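Local coordinates for putative amidohydrolase (Unidentified, PDB 3MKV) that hydrolyses dipeptides that end in proline, acting as a zinc-dependent prolidase of the amidohydrolase superfamily, at the interface of chains A and B and the interface of chains A and C. Sequence-based numbering; all coordinates share one arbitrary frame. Chains: chain A/B/C, Putative amidohydrolase.

Contact 1: the interface of chains A and B. Residues chain A 87, 91, 114, 117-118, 123-124; chain B 84-85, 88-89.
B:Leu88, with CG anti to its carbonyl carbon (chi1 -66°) and its chain extended at chi2 (170°), spreads both methyls among side chains of chain A, while A:Leu123, with CG anti to the backbone N (chi1 -180°), turns its branch onto the base of that same leucine. CD2 of A:Leu123 lies 3.5 Å from CB of B:Leu88, the two side chains crossing at a slant. Further out the fork of B:Leu88 divides its partners. CD1 sits 3.6 Å from CG1 of A:Val124, whose side chain runs nearly perpendicular to it, and also touches the methyl of A:Ala118. CD2 meets CG2 of A:Val91 at 3.6 Å, the two side chains running antiparallel alongside one another, and rests against CG2 of A:Thr87 as well. B:Leu88, on helix 83-99, is thus packed between helix 83-99, helix 113-120 and the loop at 123-124 of chain A. One turn earlier, B:Val84 bridges two of these elements: its CG2 is 3.6 Å from OG1 of A:Thr87, and its CB faces the ring carbon CB of A:Pro114. B:Leu85 points CD1 at the bent side chain of A:Gln117, which lies roughly perpendicular to it. The patch is held by apolar packing, without polar pairing between the chains. The whole interface is two-fold symmetric, so each contact recurs with the chains exchanged; the pairing may or may not persist in solution. CD2 of A:Leu123 also reaches the aliphatic part of B:Arg89, 3.9 Å from CG.

Contact 2: the interface of chains A and C. Residues chain A 185-186, 227; chain C 140, 146-149, 152, 204.
A:Gln186, near the C-terminal end of helix 174-187, offers its backbone carbonyl to C:Arg148 and its side chain to C:Met152. Among the direct hydrogen bonds, NE of C:Arg148 donates to O of A:Gln186 at 2.8 Å, with 152° at the hydrogen. The donor lies somewhat off the carbonyl plane, and the arginine chain, extended until it bends at chi3 (-66°), turns its guanidinium towards this oxygen; a second bond to the same oxygen from NH2 is weak. In the opposite direction, NH2 of A:Arg227 donates to the backbone O of C:Thr204 at 2.9 Å, the acceptor lying at the edge of the guanidinium and in its plane. The same edge serves a water-mediated link: NH1 of A:Arg227 is 2.9 Å from water 1, along an almost straight N-H to water line. That water also bonds OG1 of C:Thr204 at 2.7 Å and the backbone O of C:Gly140, so one guanidinium reads two loops of chain C. The carbonyl O of A:Leu185 lies over one face of this guanidinium and may help to steady its charge. The guanidiniums of A:Arg227 and C:Arg148 lie near each other with planes 43° apart, their positive charges probably eased by the nearby carbonyls. Apolar contact centres on A:Gln186, whose side chain, bent at chi2, points end-on at C:Met152, with CG 3.6 Å from SD of the thioether. CB of the glutamine packs on CA of C:Gly140 at 3.8 Å. Behind the methionine, within chain C, its methyl CE covers one face of the C:Arg146 guanidinium, 3.6 Å above the plane, giving the thioether a backing. By joining a helix end and an arginine of one subunit to loops of another, the patch ties chains A and C together in the deposited octamer and may contribute to a biological assembly.

Contact 1: the interface of chains A and B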
ATOM      1  N   THR A  87      -2.989  31.271  -1.124  1.00 39.27           N
ATOM      2  CA  THR A  87      -2.719  31.907  -2.400  1.00 38.71           C
ATOM      3  C   THR A  87      -3.217  33.346  -2.391  1.00 41.99           C
ATOM      4  O   THR A  87      -2.494  34.264  -2.747  1.00 43.95           O
ATOM      5  CB  THR A  87      -3.434  31.158  -3.561  1.00 42.54           C
ATOM      6  OG1 THR A  87      -2.904  29.835  -3.702  1.00 45.90           O
ATOM      7  CG2 THR A  87      -3.258  31.897  -4.855  1.00 34.28           C
ATOM      8  N   VAL A  91      -1.043  37.443  -2.350  1.00 53.09           N
ATOM      9  CA  VAL A  91      -1.156  38.531  -3.327  1.00 54.24           C
ATOM     10  C   VAL A  91      -0.805  39.943  -2.794  1.00 52.80           C
ATOM     11  O   VAL A  91       0.022  40.653  -3.374  1.00 45.75           O
ATOM     12  CB  VAL A  91      -2.556  38.534  -3.973  1.00 59.75           C
ATOM     13  CG1 VAL A  91      -2.760  39.799  -4.804  1.00 51.41           C
ATOM     14  CG2 VAL A  91      -2.768  37.246  -4.825  1.00 47.55           C
ATOM     15  N   PRO A 114       4.128  28.219 -10.422  1.00 49.65           N
ATOM     16  CA  PRO A 114       2.796  28.793 -10.638  1.00 47.13           C
ATOM     17  C   PRO A 114       2.705  30.262 -10.223  1.00 49.99           C
ATOM     18  O   PRO A 114       2.091  31.064 -10.935  1.00 54.27           O
ATOM     19  CB  PRO A 114       1.894  27.919  -9.765  1.00 49.73           C
ATOM     20  CG  PRO A 114       2.616  26.603  -9.700  1.00 44.42           C
ATOM     21  CD  PRO A 114       4.069  26.991  -9.608  1.00 43.56           C
ATOM     22  N   GLN A 117       4.667  32.166 -12.867  1.00 47.46           N
ATOM     23  CA  GLN A 117       3.934  32.374 -14.112  0.50 49.22           C
ATOM     24  C   GLN A 117       2.828  33.408 -13.907  1.00 46.95           C
ATOM     25  O   GLN A 117       2.652  34.293 -14.733  1.00 57.67           O
ATOM     26  CB  GLN A 117       3.393  31.052 -14.670  0.50 49.05           C
ATOM     27  CG  GLN A 117       1.892  30.867 -14.547  0.50 58.22           C
ATOM     28  CD  GLN A 117       1.143  31.315 -15.793  0.50 58.58           C
ATOM     29  OE1 GLN A 117       1.612  31.122 -16.919  0.50 56.94           O
ATOM     30  NE2 GLN A 117      -0.030  31.912 -15.597  0.50 57.00           N
ATOM     31  N   ALA A 118       2.113  33.305 -12.796  1.00 48.46           N
ATOM     32  CA  ALA A 118       1.071  34.260 -12.447  1.00 47.59           C
ATOM     33  C   ALA A 118       1.542  35.726 -12.573  1.00 52.94           C
ATOM     34  O   ALA A 118       0.846  36.565 -13.160  1.00 43.83           O
ATOM     35  CB  ALA A 118       0.589  33.975 -11.048  1.00 45.27           C
ATOM     36  N   LEU A 123      -1.211  38.208 -14.389  1.00 60.30           N
ATOM     37  CA  LEU A 123      -2.388  37.823 -13.625  1.00 57.49           C
ATOM     38  C   LEU A 123      -2.377  38.468 -12.235  1.00 61.03           C
ATOM     39  O   LEU A 123      -3.429  38.782 -11.676  1.00 60.83           O
ATOM     40  CB  LEU A 123      -2.501  36.298 -13.540  1.00 60.48           C
ATOM     41  CG  LEU A 123      -3.685  35.678 -12.778  1.00 65.81           C
ATOM     42  CD1 LEU A 123      -5.043  36.075 -13.387  1.00 62.17           C
ATOM     43  CD2 LEU A 123      -3.544  34.153 -12.707  1.00 56.75           C
ATOM     44  N   VAL A 124      -1.185  38.653 -11.672  1.00 60.66           N
ATOM     45  CA  VAL A 124      -1.025  39.437 -10.452  1.00 61.13           C
ATOM     46  C   VAL A 124       0.141  40.397 -10.649  1.00 59.67           C
ATOM     47  O   VAL A 124       0.894  40.263 -11.608  1.00 61.79           O
ATOM     48  CB  VAL A 124      -0.737  38.567  -9.200  1.00 64.54           C
ATOM     49  CG1 VAL A 124      -1.588  37.323  -9.193  1.00 65.54           C
ATOM     50  CG2 VAL A 124       0.745  38.221  -9.110  1.00 60.02           C
TER
ATOM     51  N   VAL B  84      -2.603  27.217  -7.420  1.00 44.87           N
ATOM     52  CA  VAL B  84      -2.397  28.663  -7.341  1.00 49.55           C
ATOM     53  C   VAL B  84      -3.052  29.377  -8.521  1.00 49.45           C
ATOM     54  O   VAL B  84      -3.716  30.406  -8.367  1.00 48.09           O
ATOM     55  CB  VAL B  84      -0.887  29.005  -7.294  1.00 46.33           C
ATOM     56  CG1 VAL B  84      -0.641  30.453  -7.720  1.00 41.91           C
ATOM     57  CG2 VAL B  84      -0.321  28.706  -5.905  1.00 41.94           C
ATOM     58  N   LEU B  85      -2.870  28.808  -9.702  1.00 49.53           N
ATOM     59  CA  LEU B  85      -3.322  29.435 -10.922  1.00 50.76           C
ATOM     60  C   LEU B  85      -4.834  29.394 -11.023  1.00 48.27           C
ATOM     61  O   LEU B  85      -5.470  30.365 -11.430  1.00 50.58           O
ATOM     62  CB  LEU B  85      -2.743  28.687 -12.112  1.00 52.94           C
ATOM     63  CG  LEU B  85      -2.304  29.576 -13.263  1.00 67.17           C
ATOM     64  CD1 LEU B  85      -0.831  29.945 -13.078  1.00 67.96           C
ATOM     65  CD2 LEU B  85      -2.567  28.887 -14.611  1.00 69.86           C
ATOM     66  N   LEU B  88      -6.353  32.153  -8.768  1.00 44.30           N
ATOM     67  CA  LEU B  88      -6.195  33.544  -9.156  1.00 45.45           C
ATOM     68  C   LEU B  88      -7.066  33.920 -10.357  1.00 48.62           C
ATOM     69  O   LEU B  88      -7.472  35.081 -10.499  1.00 48.12           O
ATOM     70  CB  LEU B  88      -4.721  33.852  -9.434  1.00 45.16           C
ATOM     71  CG  LEU B  88      -3.790  33.763  -8.219  1.00 50.82           C
ATOM     72  CD1 LEU B  88      -2.328  33.842  -8.636  1.00 49.49           C
ATOM     73  CD2 LEU B  88      -4.123  34.818  -7.160  1.00 47.22           C
ATOM     74  N   ARG B  89      -7.329  32.938 -11.224  1.00 43.98           N
ATOM     75  CA  ARG B  89      -8.164  33.138 -12.400  1.00 40.25           C
ATOM     76  C   ARG B  89      -9.630  33.193 -11.983  1.00 46.87           C
ATOM     77  O   ARG B  89     -10.461  33.823 -12.648  1.00 52.85           O
ATOM     78  CB  ARG B  89      -7.955  31.989 -13.380  1.00 45.76           C
ATOM     79  CG  ARG B  89      -6.505  31.780 -13.778  1.00 45.84           C
ATOM     80  CD  ARG B  89      -6.276  32.059 -15.245  1.00 48.04           C
ATOM     81  NE  ARG B  89      -6.197  30.823 -16.021  1.00 62.18           N
ATOM     82  CZ  ARG B  89      -6.954  30.536 -17.076  1.00 64.32           C
ATOM     83  NH1 ARG B  89      -7.865  31.404 -17.498  1.00 55.35           N
ATOM     84  NH2 ARG B  89      -6.795  29.376 -17.709  1.00 66.05           N
TER

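Contact 2: the interface of chains A and C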
ATOM      1  N   LEU A 185      12.874  20.696  -9.834  1.00 42.56           N
ATOM      2  CA  LEU A 185      13.340  21.231 -11.095  1.00 45.48           C
ATOM      3  C   LEU A 185      12.320  21.005 -12.229  1.00 45.61           C
ATOM      4  O   LEU A 185      12.058  21.914 -13.018  1.00 42.48           O
ATOM      5  CB  LEU A 185      14.702  20.631 -11.449  1.00 50.83           C
ATOM      6  CG  LEU A 185      15.898  21.067 -10.591  1.00 48.28           C
ATOM      7  CD1 LEU A 185      17.144  20.285 -10.945  1.00 43.01           C
ATOM      8  CD2 LEU A 185      16.154  22.546 -10.772  1.00 48.44           C
ATOM      9  N   GLN A 186      11.741  19.810 -12.313  1.00 44.56           N
ATOM     10  CA  GLN A 186      10.766  19.547 -13.374  1.00 49.38           C
ATOM     11  C   GLN A 186       9.531  20.416 -13.172  1.00 47.47           C
ATOM     12  O   GLN A 186       8.874  20.804 -14.142  1.00 47.27           O
ATOM     13  CB  GLN A 186      10.377  18.058 -13.466  1.00 48.41           C
ATOM     14  CG  GLN A 186       9.097  17.684 -12.730  1.00 60.33           C
ATOM     15  CD  GLN A 186       7.799  17.984 -13.509  1.00 63.87           C
ATOM     16  OE1 GLN A 186       7.621  17.564 -14.658  1.00 48.13           O
ATOM     17  NE2 GLN A 186       6.871  18.685 -12.856  1.00 61.82           N
ATOM     18  N   ARG A 227      21.598  20.951 -14.276  1.00 54.94           N
ATOM     19  CA  ARG A 227      20.546  21.728 -14.916  1.00 53.69           C
ATOM     20  C   ARG A 227      20.948  23.192 -15.058  1.00 54.86           C
ATOM     21  O   ARG A 227      20.122  24.041 -15.375  1.00 58.56           O
ATOM     22  CB  ARG A 227      19.230  21.613 -14.137  1.00 55.14           C
ATOM     23  CG  ARG A 227      18.039  22.322 -14.806  1.00 56.24           C
ATOM     24  CD  ARG A 227      16.764  21.479 -14.742  1.00 63.12           C
ATOM     25  NE  ARG A 227      15.688  21.955 -15.623  1.00 68.10           N
ATOM     26  CZ  ARG A 227      14.646  21.209 -15.999  1.00 63.14           C
ATOM     27  NH1 ARG A 227      14.542  19.954 -15.587  1.00 57.81           N
ATOM     28  NH2 ARG A 227      13.707  21.706 -16.793  1.00 62.68           N
TER
ATOM     29  N   GLY C 140      11.770  13.817 -14.743  1.00 45.30           N
ATOM     30  CA  GLY C 140      11.848  15.097 -15.434  1.00 46.94           C
ATOM     31  C   GLY C 140      12.761  15.086 -16.644  1.00 51.38           C
ATOM     32  O   GLY C 140      13.050  16.135 -17.225  1.00 55.78           O
ATOM     33  N   ARG C 146       5.286  13.109 -18.098  1.00 55.64           N
ATOM     34  CA  ARG C 146       4.514  13.965 -17.224  1.00 54.97           C
ATOM     35  C   ARG C 146       4.617  15.455 -17.546  1.00 57.19           C
ATOM     36  O   ARG C 146       5.708  15.995 -17.737  1.00 59.50           O
ATOM     37  CB  ARG C 146       4.886  13.673 -15.777  1.00 50.69           C
ATOM     38  CG  ARG C 146       4.389  12.319 -15.359  1.00 52.81           C
ATOM     39  CD  ARG C 146       4.796  11.977 -13.953  1.00 53.72           C
ATOM     40  NE  ARG C 146       6.234  11.804 -13.843  1.00 51.80           N
ATOM     41  CZ  ARG C 146       6.826  11.287 -12.777  1.00 45.71           C
ATOM     42  NH1 ARG C 146       6.086  10.892 -11.748  1.00 46.75           N
ATOM     43  NH2 ARG C 146       8.148  11.172 -12.737  1.00 52.87           N
ATOM     44  N   ALA C 147       3.453  16.100 -17.613  1.00 57.62           N
ATOM     45  CA  ALA C 147       3.348  17.536 -17.850  1.00 56.40           C
ATOM     46  C   ALA C 147       3.772  18.289 -16.592  1.00 53.69           C
ATOM     47  O   ALA C 147       3.912  17.692 -15.531  1.00 57.63           O
ATOM     48  CB  ALA C 147       1.905  17.912 -18.248  1.00 47.24           C
ATOM     49  N   ARG C 148       3.946  19.599 -16.709  1.00 55.55           N
ATOM     50  CA  ARG C 148       4.352  20.424 -15.583  1.00 54.35           C
ATOM     51  C   ARG C 148       3.178  21.075 -14.885  1.00 52.30           C
ATOM     52  O   ARG C 148       2.391  21.774 -15.487  1.00 48.81           O
ATOM     53  CB  ARG C 148       5.340  21.498 -16.026  1.00 53.29           C
ATOM     54  CG  ARG C 148       5.551  22.587 -15.003  1.00 54.30           C
ATOM     55  CD  ARG C 148       6.569  23.606 -15.432  1.00 54.27           C
ATOM     56  NE  ARG C 148       7.904  23.039 -15.519  1.00 65.45           N
ATOM     57  CZ  ARG C 148       8.963  23.682 -15.983  1.00 63.42           C
ATOM     58  NH1 ARG C 148       8.854  24.927 -16.401  1.00 52.81           N
ATOM     59  NH2 ARG C 148      10.131  23.080 -16.027  1.00 55.97           N
ATOM     60  N   SER C 149       3.094  20.828 -13.589  1.00 48.34           N
ATOM     61  CA  SER C 149       2.053  21.345 -12.728  1.00 50.26           C
ATOM     62  C   SER C 149       2.606  21.422 -11.319  1.00 49.05           C
ATOM     63  O   SER C 149       3.800  21.502 -11.134  1.00 46.49           O
ATOM     64  CB  SER C 149       0.811  20.469 -12.766  1.00 51.99           C
ATOM     65  OG  SER C 149      -0.303  21.152 -12.240  1.00 53.41           O
ATOM     66  N   MET C 152       3.123  15.665  -8.846  1.00 49.02           N
ATOM     67  CA  MET C 152       3.719  14.652  -9.713  1.00 56.47           C
ATOM     68  C   MET C 152       2.832  13.411  -9.709  1.00 56.79           C
ATOM     69  O   MET C 152       2.860  12.633  -8.754  1.00 55.56           O
ATOM     70  CB  MET C 152       5.127  14.243  -9.220  1.00 60.94           C
ATOM     71  CG  MET C 152       6.127  15.381  -8.951  1.00 54.57           C
ATOM     72  SD  MET C 152       6.940  16.042 -10.425  1.00 44.85           S
ATOM     73  CE  MET C 152       7.131  14.545 -11.379  1.00 37.99           C
ATOM     74  N   THR C 204       9.008  19.048 -20.468  1.00 79.14           N
ATOM     75  CA  THR C 204       9.573  19.984 -19.489  1.00 79.21           C
ATOM     76  C   THR C 204      11.102  20.112 -19.423  1.00 76.95           C
ATOM     77  O   THR C 204      11.612  20.962 -18.696  1.00 78.21           O
ATOM     78  CB  THR C 204       9.011  19.711 -18.064  1.00 80.43           C
ATOM     79  OG1 THR C 204       9.748  18.655 -17.434  1.00 69.53           O
ATOM     80  CG2 THR C 204       7.530  19.329 -18.136  1.00 79.01           C
TER
HETATM   81  O   HOH W   1      12.202  18.351 -16.357  1.00 53.59           O

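Contact 1 and contact 2 have their C-alpha centres about 19 Å apart, and chain A takes part in both with separate residues: helices 83-99 and 113-120 with the loop at 123-124 in the first, the end of helix 174-187 and A:Arg227 in the second. They share no residue. Chain A can therefore hold chains B and C at once, by an apolar patch within a two-fold interface and by a mixed, largely hydrogen-bonded patch within an interface that is not an exact two-fold. Repeated through the eight copies, such pairings could link the subunits of the deposited assembly, which may or may not be the oligomer in solution.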